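Long-range contacts in 2-dehydropantoate 2-reductase (Enterococcus faecium, PDB 3WFI), which acts as an NAD-dependent D-mandelate dehydrogenase of the ketopantoate reductase family, interconverting D-mandelate and the corresponding 2-keto acid: residues F225-A230 with Y288-P293; R270-D275 with E300-K305; T193-C198 with Y258-Q263; V203-L208 with E252-H257. All coordinates share one frame; numbering follows the deposited sequence.

Contact 1 (F225-A230 with Y288-P293); sequences FAKVAA and YGVATP
Val-228 and Val-290 meet because both hold CG1 anti to their own backbone N (chi1 159° and 173°), which leaves each CG2 anti to the carbonyl carbon. From the helix, Val-228 offers CG2 to the loop 288-293, and from the loop Val-290 offers CG1; the two methyls touch at 4.0 Å. The same Val-228 CG2 also reaches Thr-292 CG2 at 4.1 Å, the two side chains crossing at about a right angle, so one branch of a single valine spans two loop residues. Val-290 CG1 is shared in turn, for it packs against Lys-227 CB at 3.7 Å. Lysine suits this border: its first methylenes complete the apolar patch, while the amine, turned at chi4 (66°), leads away from the loop. On the other flank, Tyr-288 brings its ring carbon CE2 within 4.3 Å of Val-228 CG1, and its hydroxyl is hydrogen-bonded to Glu-232, just beyond the helix. Thr-292 fits a place that is apolar on one side and polar on the other: its methyl faces Val-228, whereas OG1 bonds to Asp-296 in the first turn of the next helix. No hydrogen bond joins the two segments; they meet through apolar contacts. Gly-289 takes a positive phi, a backbone state that glycine adopts readily, and with it helix 278-288 ends and the chain turns. The loop is the short link between helices 278-288 and 293-308, with Thr-292 at the N-cap position of the latter, packed against helix 214-231 in the all-helical C-terminal domain.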
loop_
_atom_site.group_PDB
_atom_site.type_symbol
_atom_site.label_atom_id
_atom_site.label_comp_id
_atom_site.label_asym_id
_atom_site.label_seq_id
_atom_site.Cartn_x
_atom_site.Cartn_y
_atom_site.Cartn_z
ATOM N N PHE B 225 8.996 -12.515 -1.767
ATOM C CA PHE B 225 9.260 -13.678 -0.897
ATOM C C PHE B 225 10.243 -14.661 -1.559
ATOM O O PHE B 225 11.192 -15.141 -0.929
ATOM C CB PHE B 225 7.949 -14.420 -0.567
ATOM C CG PHE B 225 7.182 -13.852 0.604
ATOM C CD1 PHE B 225 6.535 -12.627 0.518
ATOM C CD2 PHE B 225 7.069 -14.582 1.802
ATOM C CE1 PHE B 225 5.804 -12.124 1.590
ATOM C CE2 PHE B 225 6.344 -14.084 2.875
ATOM C CZ PHE B 225 5.703 -12.857 2.762
ATOM N N ALA B 226 10.006 -14.948 -2.839
ATOM C CA ALA B 226 10.809 -15.928 -3.587
ATOM C C ALA B 226 12.254 -15.480 -3.835
ATOM O O ALA B 226 13.171 -16.298 -3.789
ATOM C CB ALA B 226 10.131 -16.252 -4.895
ATOM N N LYS B 227 12.447 -14.190 -4.113
ATOM C CA LYS B 227 13.791 -13.632 -4.299
ATOM C C LYS B 227 14.618 -13.749 -3.028
ATOM O O LYS B 227 15.792 -14.118 -3.067
ATOM C CB LYS B 227 13.729 -12.164 -4.739
ATOM C CG LYS B 227 13.625 -11.960 -6.225
ATOM C CD LYS B 227 13.700 -10.484 -6.619
ATOM C CE LYS B 227 13.455 -10.306 -8.126
ATOM N NZ LYS B 227 12.074 -10.671 -8.579
ATOM N N VAL B 228 13.989 -13.449 -1.900
ATOM C CA VAL B 228 14.623 -13.563 -0.608
ATOM C C VAL B 228 14.881 -15.044 -0.247
ATOM O O VAL B 228 15.976 -15.394 0.228
ATOM C CB VAL B 228 13.766 -12.817 0.443
ATOM C CG1 VAL B 228 14.036 -13.288 1.845
ATOM C CG2 VAL B 228 14.001 -11.313 0.306
ATOM N N ALA B 229 13.908 -15.907 -0.510
ATOM C CA ALA B 229 14.045 -17.362 -0.273
ATOM C C ALA B 229 15.178 -17.980 -1.104
ATOM O O ALA B 229 15.925 -18.830 -0.612
ATOM C CB ALA B 229 12.733 -18.074 -0.551
ATOM N N ALA B 230 15.325 -17.525 -2.349
ATOM C CA ALA B 230 16.403 -18.007 -3.214
ATOM C C ALA B 230 17.801 -17.731 -2.629
ATOM O O ALA B 230 18.704 -18.551 -2.755
ATOM C CB ALA B 230 16.280 -17.409 -4.608
ATOM N N TYR B 288 20.098 -8.749 2.395
ATOM C CA TYR B 288 20.566 -9.417 1.183
ATOM C C TYR B 288 20.714 -8.514 -0.054
ATOM O O TYR B 288 21.176 -8.977 -1.093
ATOM C CB TYR B 288 19.651 -10.588 0.831
ATOM C CG TYR B 288 19.494 -11.652 1.910
ATOM C CD1 TYR B 288 20.543 -11.974 2.784
ATOM C CD2 TYR B 288 18.317 -12.364 2.021
ATOM C CE1 TYR B 288 20.394 -12.960 3.745
ATOM C CE2 TYR B 288 18.163 -13.350 2.973
ATOM C CZ TYR B 288 19.208 -13.642 3.832
ATOM O OH TYR B 288 19.039 -14.629 4.779
ATOM N N GLY B 289 20.349 -7.240 0.058
ATOM C CA GLY B 289 20.358 -6.342 -1.102
ATOM C C GLY B 289 19.265 -6.694 -2.105
ATOM O O GLY B 289 19.472 -6.597 -3.310
ATOM N N VAL B 290 18.104 -7.106 -1.605
ATOM C CA VAL B 290 16.983 -7.500 -2.441
ATOM C C VAL B 290 15.823 -6.535 -2.177
ATOM O O VAL B 290 15.382 -6.377 -1.038
ATOM C CB VAL B 290 16.522 -8.950 -2.144
ATOM C CG1 VAL B 290 15.242 -9.278 -2.905
ATOM C CG2 VAL B 290 17.616 -9.949 -2.505
ATOM N N ALA B 291 15.321 -5.907 -3.236
ATOM C CA ALA B 291 14.262 -4.927 -3.109
ATOM C C ALA B 291 12.965 -5.651 -2.736
ATOM O O ALA B 291 12.617 -6.638 -3.363
ATOM C CB ALA B 291 14.107 -4.162 -4.408
ATOM N N THR B 292 12.283 -5.181 -1.695
ATOM C CA THR B 292 10.996 -5.735 -1.287
ATOM C C THR B 292 9.945 -4.632 -1.038
ATOM O O THR B 292 9.340 -4.575 0.025
ATOM C CB THR B 292 11.130 -6.577 0.003
ATOM O OG1 THR B 292 11.587 -5.730 1.061
ATOM C CG2 THR B 292 12.103 -7.752 -0.178
ATOM N N PRO B 293 9.725 -3.767 -2.035
ATOM C CA PRO B 293 8.902 -2.582 -1.833
ATOM C C PRO B 293 7.450 -2.871 -1.472
ATOM O O PRO B 293 6.884 -2.129 -0.677
ATOM C CB PRO B 293 8.993 -1.859 -3.174
ATOM C CG PRO B 293 9.318 -2.932 -4.162
ATOM C CD PRO B 293 10.212 -3.873 -3.424
#

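Contact 2 (R270-D275 with E300-K305); sequences RLTEID and ELVHAK
His-303 is gripped by two neighbouring loop residues in two different ways: Asp-275 takes its NE2 hydrogen at the ring edge, while Ile-274 lays a methyl over one face. The hydrogen bond from His-303 NE2 to Asp-275 OD1 is short, 2.7 Å, and nearly straight at 166°. It lies almost in the imidazole plane and reaches OD1 on its syn side, 31° out of the carboxylate plane, the carboxylate and the ring being well away from coplanar. Ile-274 CG2 makes a CH-pi contact, 3.8 Å from the centroid of the His-303 ring, and comes within 3.4 Å of His-303 CE1. With Ile-274 CG1 anti to the backbone N (chi1 -168°), CG2 is left between that N and the carbonyl carbon, where it can serve the histidine, while CG1 and CD1 pass obliquely across Val-302. Beta-branched Val-302 packs beside it, its CG1 lying 4.0 Å from Ile-274 CG2 and 3.4 Å from Thr-272 OG1. That hydroxyl also accepts a weak bond of 3.3 Å from Ile-274 N. Glu-306, one turn further along the helix, bonds Thr-272 OG1 through OE2 and His-303 ND1 through OE1; a carboxylate at each imidazole nitrogen may favour the doubly protonated ring. The loop, which also carries the NAD-binding residues Arg-270 and Glu-273, joins helix 260-267 to helix 278-288 and packs against helix 293-308. Ile-200 of helix 194-201 packs on Val-302, and Met-261 of helix 260-267 on Ile-274.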
loop_
_atom_site.group_PDB
_atom_site.type_symbol
_atom_site.label_atom_id
_atom_site.label_comp_id
_atom_site.label_asym_id
_atom_site.label_seq_id
_atom_site.Cartn_x
_atom_site.Cartn_y
_atom_site.Cartn_z
ATOM N N ARG B 270 -6.551 -5.167 17.973
ATOM C CA ARG B 270 -5.250 -5.575 18.482
ATOM C C ARG B 270 -4.186 -5.375 17.423
ATOM O O ARG B 270 -4.475 -5.444 16.229
ATOM C CB ARG B 270 -5.271 -7.051 18.859
ATOM C CG ARG B 270 -6.014 -7.374 20.146
ATOM C CD ARG B 270 -5.625 -8.790 20.568
ATOM N NE ARG B 270 -6.028 -9.742 19.536
ATOM C CZ ARG B 270 -5.700 -11.033 19.520
ATOM N NH1 ARG B 270 -4.961 -11.558 20.496
ATOM N NH2 ARG B 270 -6.122 -11.805 18.523
ATOM N N LEU B 271 -2.949 -5.175 17.865
ATOM C CA LEU B 271 -1.815 -5.097 16.962
ATOM C C LEU B 271 -1.683 -6.381 16.147
ATOM O O LEU B 271 -1.963 -7.483 16.643
ATOM C CB LEU B 271 -0.516 -4.836 17.737
ATOM C CG LEU B 271 -0.384 -3.433 18.324
ATOM C CD1 LEU B 271 0.774 -3.360 19.316
ATOM C CD2 LEU B 271 -0.189 -2.390 17.225
ATOM N N THR B 272 -1.251 -6.233 14.902
ATOM C CA THR B 272 -1.066 -7.357 14.008
ATOM C C THR B 272 0.349 -7.922 14.090
ATOM O O THR B 272 1.253 -7.300 14.633
ATOM C CB THR B 272 -1.349 -6.953 12.538
ATOM O OG1 THR B 272 -0.317 -6.074 12.071
ATOM C CG2 THR B 272 -2.723 -6.260 12.407
ATOM N N GLU B 273 0.513 -9.113 13.526
ATOM C CA GLU B 273 1.806 -9.762 13.382
ATOM C C GLU B 273 2.523 -9.360 12.096
ATOM O O GLU B 273 3.436 -10.062 11.669
ATOM C CB GLU B 273 1.626 -11.270 13.338
ATOM C CG GLU B 273 1.094 -11.842 14.618
ATOM C CD GLU B 273 1.192 -13.352 14.614
ATOM O OE1 GLU B 273 0.874 -13.947 13.556
ATOM O OE2 GLU B 273 1.627 -13.908 15.638
ATOM N N ILE B 274 2.146 -8.224 11.509
ATOM C CA ILE B 274 2.687 -7.819 10.208
ATOM C C ILE B 274 4.234 -7.780 10.191
ATOM O O ILE B 274 4.858 -8.172 9.192
ATOM C CB ILE B 274 2.059 -6.488 9.727
ATOM C CG1 ILE B 274 2.396 -6.207 8.263
ATOM C CG2 ILE B 274 2.497 -5.328 10.599
ATOM C CD1 ILE B 274 1.700 -7.106 7.270
ATOM N N ASP B 275 4.856 -7.365 11.294
ATOM C CA ASP B 275 6.327 -7.276 11.328
ATOM C C ASP B 275 7.006 -8.643 11.246
ATOM O O ASP B 275 8.195 -8.713 10.932
ATOM C CB ASP B 275 6.837 -6.526 12.561
ATOM C CG ASP B 275 6.474 -5.066 12.555
ATOM O OD1 ASP B 275 6.496 -4.420 11.476
ATOM O OD2 ASP B 275 6.174 -4.534 13.640
ATOM N N GLU B 300 3.976 -0.867 6.098
ATOM C CA GLU B 300 3.740 0.525 6.449
ATOM C C GLU B 300 2.231 0.846 6.488
ATOM O O GLU B 300 1.768 1.552 7.386
ATOM C CB GLU B 300 4.471 1.425 5.460
ATOM C CG GLU B 300 5.980 1.444 5.692
ATOM C CD GLU B 300 6.769 1.692 4.436
ATOM O OE1 GLU B 300 6.175 2.143 3.425
ATOM O OE2 GLU B 300 7.982 1.411 4.458
ATOM N N LEU B 301 1.477 0.334 5.513
ATOM C CA LEU B 301 0.042 0.598 5.458
ATOM C C LEU B 301 -0.726 -0.038 6.618
ATOM O O LEU B 301 -1.619 0.601 7.208
ATOM C CB LEU B 301 -0.539 0.100 4.138
ATOM C CG LEU B 301 -0.211 0.952 2.926
ATOM C CD1 LEU B 301 -0.498 0.171 1.642
ATOM C CD2 LEU B 301 -0.989 2.257 2.974
ATOM N N VAL B 302 -0.371 -1.267 6.966
ATOM C CA VAL B 302 -1.037 -1.956 8.073
ATOM C C VAL B 302 -0.758 -1.222 9.370
ATOM O O VAL B 302 -1.659 -1.024 10.187
ATOM C CB VAL B 302 -0.643 -3.436 8.146
ATOM C CG1 VAL B 302 -1.124 -4.076 9.435
ATOM C CG2 VAL B 302 -1.210 -4.182 6.951
ATOM N N HIS B 303 0.488 -0.781 9.558
ATOM C CA HIS B 303 0.805 0.014 10.746
ATOM C C HIS B 303 0.030 1.326 10.800
ATOM O O HIS B 303 -0.444 1.729 11.870
ATOM C CB HIS B 303 2.322 0.257 10.847
ATOM C CG HIS B 303 3.099 -0.924 11.316
ATOM N ND1 HIS B 303 2.687 -1.743 12.355
ATOM C CD2 HIS B 303 4.282 -1.425 10.893
ATOM C CE1 HIS B 303 3.580 -2.694 12.535
ATOM N NE2 HIS B 303 4.556 -2.521 11.664
ATOM N N ALA B 304 -0.076 2.012 9.660
ATOM C CA ALA B 304 -0.861 3.237 9.583
ATOM C C ALA B 304 -2.337 2.979 9.930
ATOM O O ALA B 304 -2.987 3.810 10.581
ATOM C CB ALA B 304 -0.743 3.870 8.204
ATOM N N LYS B 305 -2.851 1.825 9.508
ATOM C CA LYS B 305 -4.252 1.481 9.778
ATOM C C LYS B 305 -4.439 1.192 11.276
ATOM O O LYS B 305 -5.407 1.660 11.879
ATOM C CB LYS B 305 -4.688 0.273 8.954
ATOM C CG LYS B 305 -6.181 -0.082 9.068
ATOM C CD LYS B 305 -7.087 0.974 8.449
ATOM C CE LYS B 305 -8.547 0.540 8.490
ATOM N NZ LYS B 305 -9.426 1.508 7.797
#

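Contact 3 (T193-C198 with Y258-Q263); sequences TMNGLC and YPSMYQ
Asn-195 reaches across to Met-261 where two helices, 194-201 and 260-267, bring their first turns together in the all-helical C-terminal domain. First-turn amides have no carbonyl of their own helix to bond to, and Asn-195 OD1 supplies one: it accepts from Met-261 N at 3.0 Å, the donor standing well above the carbonyl plane. With CG anti to its carbonyl carbon (chi1 -84°), the amide of Asn-195 lies over the start of helix 260-267. Its ND2 is bonded to Asn-191 O, which fixes which end of the amide faces Met-261. Asparagine therefore suits a buried place that needs both an acceptor and a donor. Met-261 holds CG anti to its backbone N (chi1 -175°), and its CB sits 3.4 Å from Asn-195 CB; the chain runs extended to SD and then bends, which brings CE within 3.8 Å of the same carbon. Pro-259, at the N-cap position, presents a compact apolar ring. Its CB lies 3.2 Å from Asn-195 OD1, and its CG touches Cys-198 CB at 3.5 Å; a small thiol side chain allows this approach. Tyr-262, whose hydroxyl bonds to Asp-202, meets Cys-198 O at its ring edge, 3.6 Å from CD1.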
loop_
_atom_site.group_PDB
_atom_site.type_symbol
_atom_site.label_atom_id
_atom_site.label_comp_id
_atom_site.label_asym_id
_atom_site.label_seq_id
_atom_site.Cartn_x
_atom_site.Cartn_y
_atom_site.Cartn_z
ATOM N N THR B 193 0.014 -12.219 1.912
ATOM C CA THR B 193 -0.854 -11.682 0.875
ATOM C C THR B 193 -2.272 -11.486 1.382
ATOM O O THR B 193 -2.763 -10.370 1.400
ATOM C CB THR B 193 -0.858 -12.553 -0.396
ATOM O OG1 THR B 193 -1.115 -13.927 -0.066
ATOM C CG2 THR B 193 0.478 -12.454 -1.094
ATOM N N MET B 194 -2.920 -12.571 1.802
ATOM C CA MET B 194 -4.324 -12.508 2.200
ATOM C C MET B 194 -4.535 -11.586 3.394
ATOM O O MET B 194 -5.438 -10.741 3.378
ATOM C CB MET B 194 -4.850 -13.916 2.537
ATOM C CG MET B 194 -4.862 -14.890 1.372
ATOM S SD MET B 194 -5.815 -14.324 -0.067
ATOM C CE MET B 194 -4.473 -13.835 -1.164
ATOM N N ASN B 195 -3.678 -11.725 4.404
ATOM C CA ASN B 195 -3.809 -10.975 5.651
ATOM C C ASN B 195 -3.759 -9.454 5.456
ATOM O O ASN B 195 -4.730 -8.758 5.759
ATOM C CB ASN B 195 -2.742 -11.402 6.653
ATOM C CG ASN B 195 -3.132 -12.646 7.435
ATOM O OD1 ASN B 195 -4.278 -12.775 7.905
ATOM N ND2 ASN B 195 -2.186 -13.563 7.586
ATOM N N GLY B 196 -2.618 -8.945 4.992
ATOM C CA GLY B 196 -2.440 -7.505 4.781
ATOM C C GLY B 196 -3.415 -6.870 3.814
ATOM O O GLY B 196 -3.973 -5.802 4.108
ATOM N N LEU B 197 -3.627 -7.514 2.665
ATOM C CA LEU B 197 -4.512 -6.964 1.628
ATOM C C LEU B 197 -5.952 -6.889 2.086
ATOM O O LEU B 197 -6.624 -5.878 1.864
ATOM C CB LEU B 197 -4.404 -7.772 0.320
ATOM C CG LEU B 197 -3.044 -7.729 -0.365
ATOM C CD1 LEU B 197 -2.995 -8.698 -1.530
ATOM C CD2 LEU B 197 -2.662 -6.313 -0.820
ATOM N N CYS B 198 -6.438 -7.939 2.757
ATOM C CA CYS B 198 -7.832 -7.929 3.248
ATOM C C CYS B 198 -8.005 -6.901 4.351
ATOM O O CYS B 198 -9.026 -6.210 4.411
ATOM C CB CYS B 198 -8.239 -9.296 3.782
ATOM S SG CYS B 198 -8.474 -10.514 2.498
ATOM N N TYR B 258 -12.799 -13.888 6.701
ATOM C CA TYR B 258 -11.862 -12.783 6.879
ATOM C C TYR B 258 -10.620 -13.351 7.564
ATOM O O TYR B 258 -10.739 -14.054 8.567
ATOM C CB TYR B 258 -12.471 -11.668 7.731
ATOM C CG TYR B 258 -13.571 -10.897 7.043
ATOM C CD1 TYR B 258 -13.294 -9.711 6.359
ATOM C CD2 TYR B 258 -14.890 -11.352 7.066
ATOM C CE1 TYR B 258 -14.295 -8.994 5.724
ATOM C CE2 TYR B 258 -15.900 -10.644 6.424
ATOM C CZ TYR B 258 -15.594 -9.467 5.763
ATOM O OH TYR B 258 -16.585 -8.755 5.130
ATOM N N PRO B 259 -9.423 -13.052 7.030
ATOM C CA PRO B 259 -8.218 -13.711 7.553
ATOM C C PRO B 259 -7.846 -13.247 8.959
ATOM O O PRO B 259 -8.312 -12.199 9.401
ATOM C CB PRO B 259 -7.135 -13.334 6.527
ATOM C CG PRO B 259 -7.616 -12.075 5.897
ATOM C CD PRO B 259 -9.121 -12.160 5.894
ATOM N N SER B 260 -7.002 -14.017 9.643
ATOM C CA SER B 260 -6.656 -13.751 11.052
ATOM C C SER B 260 -6.203 -12.306 11.324
ATOM O O SER B 260 -6.564 -11.724 12.350
ATOM C CB SER B 260 -5.580 -14.718 11.542
ATOM O OG SER B 260 -4.324 -14.459 10.944
ATOM N N MET B 261 -5.427 -11.718 10.412
ATOM C CA MET B 261 -4.942 -10.333 10.608
ATOM C C MET B 261 -6.085 -9.332 10.636
ATOM O O MET B 261 -6.066 -8.379 11.416
ATOM C CB MET B 261 -3.927 -9.931 9.529
ATOM C CG MET B 261 -3.316 -8.542 9.773
ATOM S SD MET B 261 -1.939 -8.175 8.679
ATOM C CE MET B 261 -0.751 -9.424 9.177
ATOM N N TYR B 262 -7.077 -9.553 9.779
ATOM C CA TYR B 262 -8.296 -8.754 9.778
ATOM C C TYR B 262 -9.039 -8.900 11.114
ATOM O O TYR B 262 -9.512 -7.916 11.671
ATOM C CB TYR B 262 -9.193 -9.170 8.604
ATOM C CG TYR B 262 -10.452 -8.355 8.448
ATOM C CD1 TYR B 262 -10.538 -7.366 7.484
ATOM C CD2 TYR B 262 -11.569 -8.583 9.253
ATOM C CE1 TYR B 262 -11.689 -6.617 7.333
ATOM C CE2 TYR B 262 -12.723 -7.841 9.110
ATOM C CZ TYR B 262 -12.774 -6.855 8.151
ATOM O OH TYR B 262 -13.901 -6.095 7.997
ATOM N N GLN B 263 -9.135 -10.134 11.612
ATOM C CA GLN B 263 -9.746 -10.403 12.920
ATOM C C GLN B 263 -8.995 -9.684 14.032
ATOM O O GLN B 263 -9.605 -9.058 14.885
ATOM C CB GLN B 263 -9.793 -11.911 13.201
ATOM C CG GLN B 263 -10.627 -12.659 12.181
ATOM C CD GLN B 263 -10.804 -14.123 12.492
ATOM O OE1 GLN B 263 -10.208 -14.660 13.430
ATOM N NE2 GLN B 263 -11.634 -14.782 11.696
#

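Contact 4 (V203-L208 with E252-H257); sequences VNMAEL and ETIGLH
A capping box formed by Asn-204 and Glu-207 opens helix 205-209, and the loop 252-257 closes over its first turn, with Gly-255 O 3.5 Å from Asn-204 CG. Asn-204, with its side chain between the backbone N and the carbonyl carbon (chi1 62°), curls OD1 back to accept from Glu-207 N at 2.7 Å, nearly in line with the C=O bond. Glu-207 OE1 in return takes the hydrogen of Asn-204 N, the reciprocal bond that defines the box. The other two first-turn amides find acceptors across the contact: Ala-206 N donates to Gly-255 O at 2.7 Å, and Met-205 N makes a weak bond of 3.3 Å to His-257 O. Both carbonyls belong to a type I beta turn, Ile-254 to His-257, in the link between helices 238-246 and 260-267 of the C-terminal domain. Glycine suits position 255, since a side-chain carbon there would crowd Ala-206 CB. Alanine likewise keeps the helix side slim, its CB meeting Leu-256 CD1 at 4.1 Å. Met-205, flexible and bent at chi3, brings CE to 3.7 Å from both Ile-254 CG1 and His-257 ND1.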
loop_
_atom_site.group_PDB
_atom_site.type_symbol
_atom_site.label_atom_id
_atom_site.label_comp_id
_atom_site.label_asym_id
_atom_site.label_seq_id
_atom_site.Cartn_x
_atom_site.Cartn_y
_atom_site.Cartn_z
ATOM N N VAL B 203 -11.993 -6.275 3.130
ATOM C CA VAL B 203 -12.678 -7.273 2.319
ATOM C C VAL B 203 -12.370 -8.645 2.873
ATOM O O VAL B 203 -11.333 -8.842 3.503
ATOM C CB VAL B 203 -12.228 -7.203 0.826
ATOM C CG1 VAL B 203 -12.762 -5.951 0.151
ATOM C CG2 VAL B 203 -10.708 -7.263 0.681
ATOM N N ASN B 204 -13.254 -9.606 2.638
ATOM C CA ASN B 204 -12.909 -11.003 2.877
ATOM C C ASN B 204 -12.072 -11.501 1.702
ATOM O O ASN B 204 -11.845 -10.768 0.741
ATOM C CB ASN B 204 -14.158 -11.881 3.143
ATOM C CG ASN B 204 -15.124 -11.923 1.975
ATOM O OD1 ASN B 204 -14.751 -11.736 0.825
ATOM N ND2 ASN B 204 -16.380 -12.171 2.273
ATOM N N MET B 205 -11.633 -12.749 1.757
ATOM C CA MET B 205 -10.728 -13.247 0.736
ATOM C C MET B 205 -11.408 -13.394 -0.621
ATOM O O MET B 205 -10.807 -13.094 -1.655
ATOM C CB MET B 205 -10.063 -14.541 1.203
ATOM C CG MET B 205 -8.977 -14.231 2.225
ATOM S SD MET B 205 -8.223 -15.634 3.019
ATOM C CE MET B 205 -9.507 -16.116 4.177
ATOM N N ALA B 206 -12.669 -13.828 -0.619
ATOM C CA ALA B 206 -13.445 -13.883 -1.854
ATOM C C ALA B 206 -13.603 -12.508 -2.505
ATOM O O ALA B 206 -13.481 -12.386 -3.721
ATOM C CB ALA B 206 -14.813 -14.500 -1.608
ATOM N N GLU B 207 -13.890 -11.480 -1.713
ATOM C CA GLU B 207 -14.034 -10.132 -2.276
ATOM C C GLU B 207 -12.688 -9.594 -2.800
ATOM O O GLU B 207 -12.628 -8.912 -3.824
ATOM C CB GLU B 207 -14.661 -9.172 -1.266
ATOM C CG GLU B 207 -16.115 -9.477 -0.869
ATOM C CD GLU B 207 -16.592 -8.730 0.380
ATOM O OE1 GLU B 207 -15.775 -8.417 1.289
ATOM O OE2 GLU B 207 -17.820 -8.475 0.469
ATOM N N LEU B 208 -11.604 -9.924 -2.115
ATOM C CA LEU B 208 -10.286 -9.558 -2.626
ATOM C C LEU B 208 -10.078 -10.174 -4.018
ATOM O O LEU B 208 -9.667 -9.486 -4.969
ATOM C CB LEU B 208 -9.194 -10.010 -1.655
ATOM C CG LEU B 208 -7.752 -9.852 -2.116
ATOM C CD1 LEU B 208 -7.410 -8.394 -2.397
ATOM C CD2 LEU B 208 -6.825 -10.451 -1.073
ATOM N N GLU B 252 -16.657 -20.968 -2.021
ATOM C CA GLU B 252 -17.203 -22.274 -1.613
ATOM C C GLU B 252 -16.383 -22.951 -0.510
ATOM O O GLU B 252 -16.906 -23.801 0.221
ATOM C CB GLU B 252 -17.334 -23.203 -2.820
ATOM C CG GLU B 252 -18.301 -22.677 -3.864
ATOM C CD GLU B 252 -18.658 -23.696 -4.932
ATOM O OE1 GLU B 252 -18.063 -24.794 -4.965
ATOM O OE2 GLU B 252 -19.548 -23.393 -5.751
ATOM N N THR B 253 -15.103 -22.591 -0.392
ATOM C CA THR B 253 -14.244 -23.150 0.651
ATOM C C THR B 253 -14.003 -22.136 1.772
ATOM O O THR B 253 -14.747 -22.094 2.750
ATOM C CB THR B 253 -12.896 -23.640 0.072
ATOM O OG1 THR B 253 -12.194 -22.556 -0.552
ATOM C CG2 THR B 253 -13.123 -24.748 -0.946
ATOM N N ILE B 254 -12.975 -21.305 1.602
ATOM C CA ILE B 254 -12.479 -20.391 2.628
ATOM C C ILE B 254 -12.699 -18.898 2.287
ATOM O O ILE B 254 -12.482 -18.021 3.132
ATOM C CB ILE B 254 -10.971 -20.703 2.855
ATOM C CG1 ILE B 254 -10.281 -19.742 3.826
ATOM C CG2 ILE B 254 -10.202 -20.691 1.534
ATOM C CD1 ILE B 254 -8.987 -20.318 4.388
ATOM N N GLY B 255 -13.143 -18.610 1.064
ATOM C CA GLY B 255 -13.235 -17.229 0.576
ATOM C C GLY B 255 -14.077 -16.274 1.411
ATOM O O GLY B 255 -13.754 -15.086 1.521
ATOM N N LEU B 256 -15.165 -16.777 1.995
ATOM C CA LEU B 256 -16.050 -15.918 2.787
ATOM C C LEU B 256 -15.427 -15.553 4.132
ATOM O O LEU B 256 -15.925 -14.672 4.806
ATOM C CB LEU B 256 -17.446 -16.538 2.982
ATOM C CG LEU B 256 -18.542 -16.350 1.924
ATOM C CD1 LEU B 256 -17.982 -15.964 0.569
ATOM C CD2 LEU B 256 -19.459 -17.566 1.801
ATOM N N HIS B 257 -14.358 -16.247 4.517
ATOM C CA HIS B 257 -13.634 -15.983 5.759
ATOM C C HIS B 257 -12.763 -14.698 5.645
ATOM O O HIS B 257 -12.179 -14.395 4.590
ATOM C CB HIS B 257 -12.872 -17.288 6.105
ATOM C CG HIS B 257 -12.049 -17.267 7.362
ATOM N ND1 HIS B 257 -10.688 -17.518 7.371
ATOM C CD2 HIS B 257 -12.409 -17.122 8.659
ATOM C CE1 HIS B 257 -10.242 -17.484 8.614
ATOM N NE2 HIS B 257 -11.266 -17.240 9.415
#

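In the fold
All four contacts lie in the all-helical C-terminal domain; the Rossmann-type sheet of the N-terminal part supplies none of their segments. Contacts 3 and 4 have centres 10 Å apart and lie on consecutive helices, 194-201 and 205-209, and on adjoining pieces of the 252-263 chain; contact 4 is nested inside the loop that contact 3 closes. Contact 2 follows in series and touches contact 3, centres 11 Å apart, through Val-302 against Gly-196 and Met-261 on Thr-272. Contact 1 stands further off, 21 Å from contact 2, yet its segments alternate with those of the other three. Such interleaving ties helices distant in sequence into one domain; contact 2 itself holds the NAD-binding residues, while contact 1 lies away from the site.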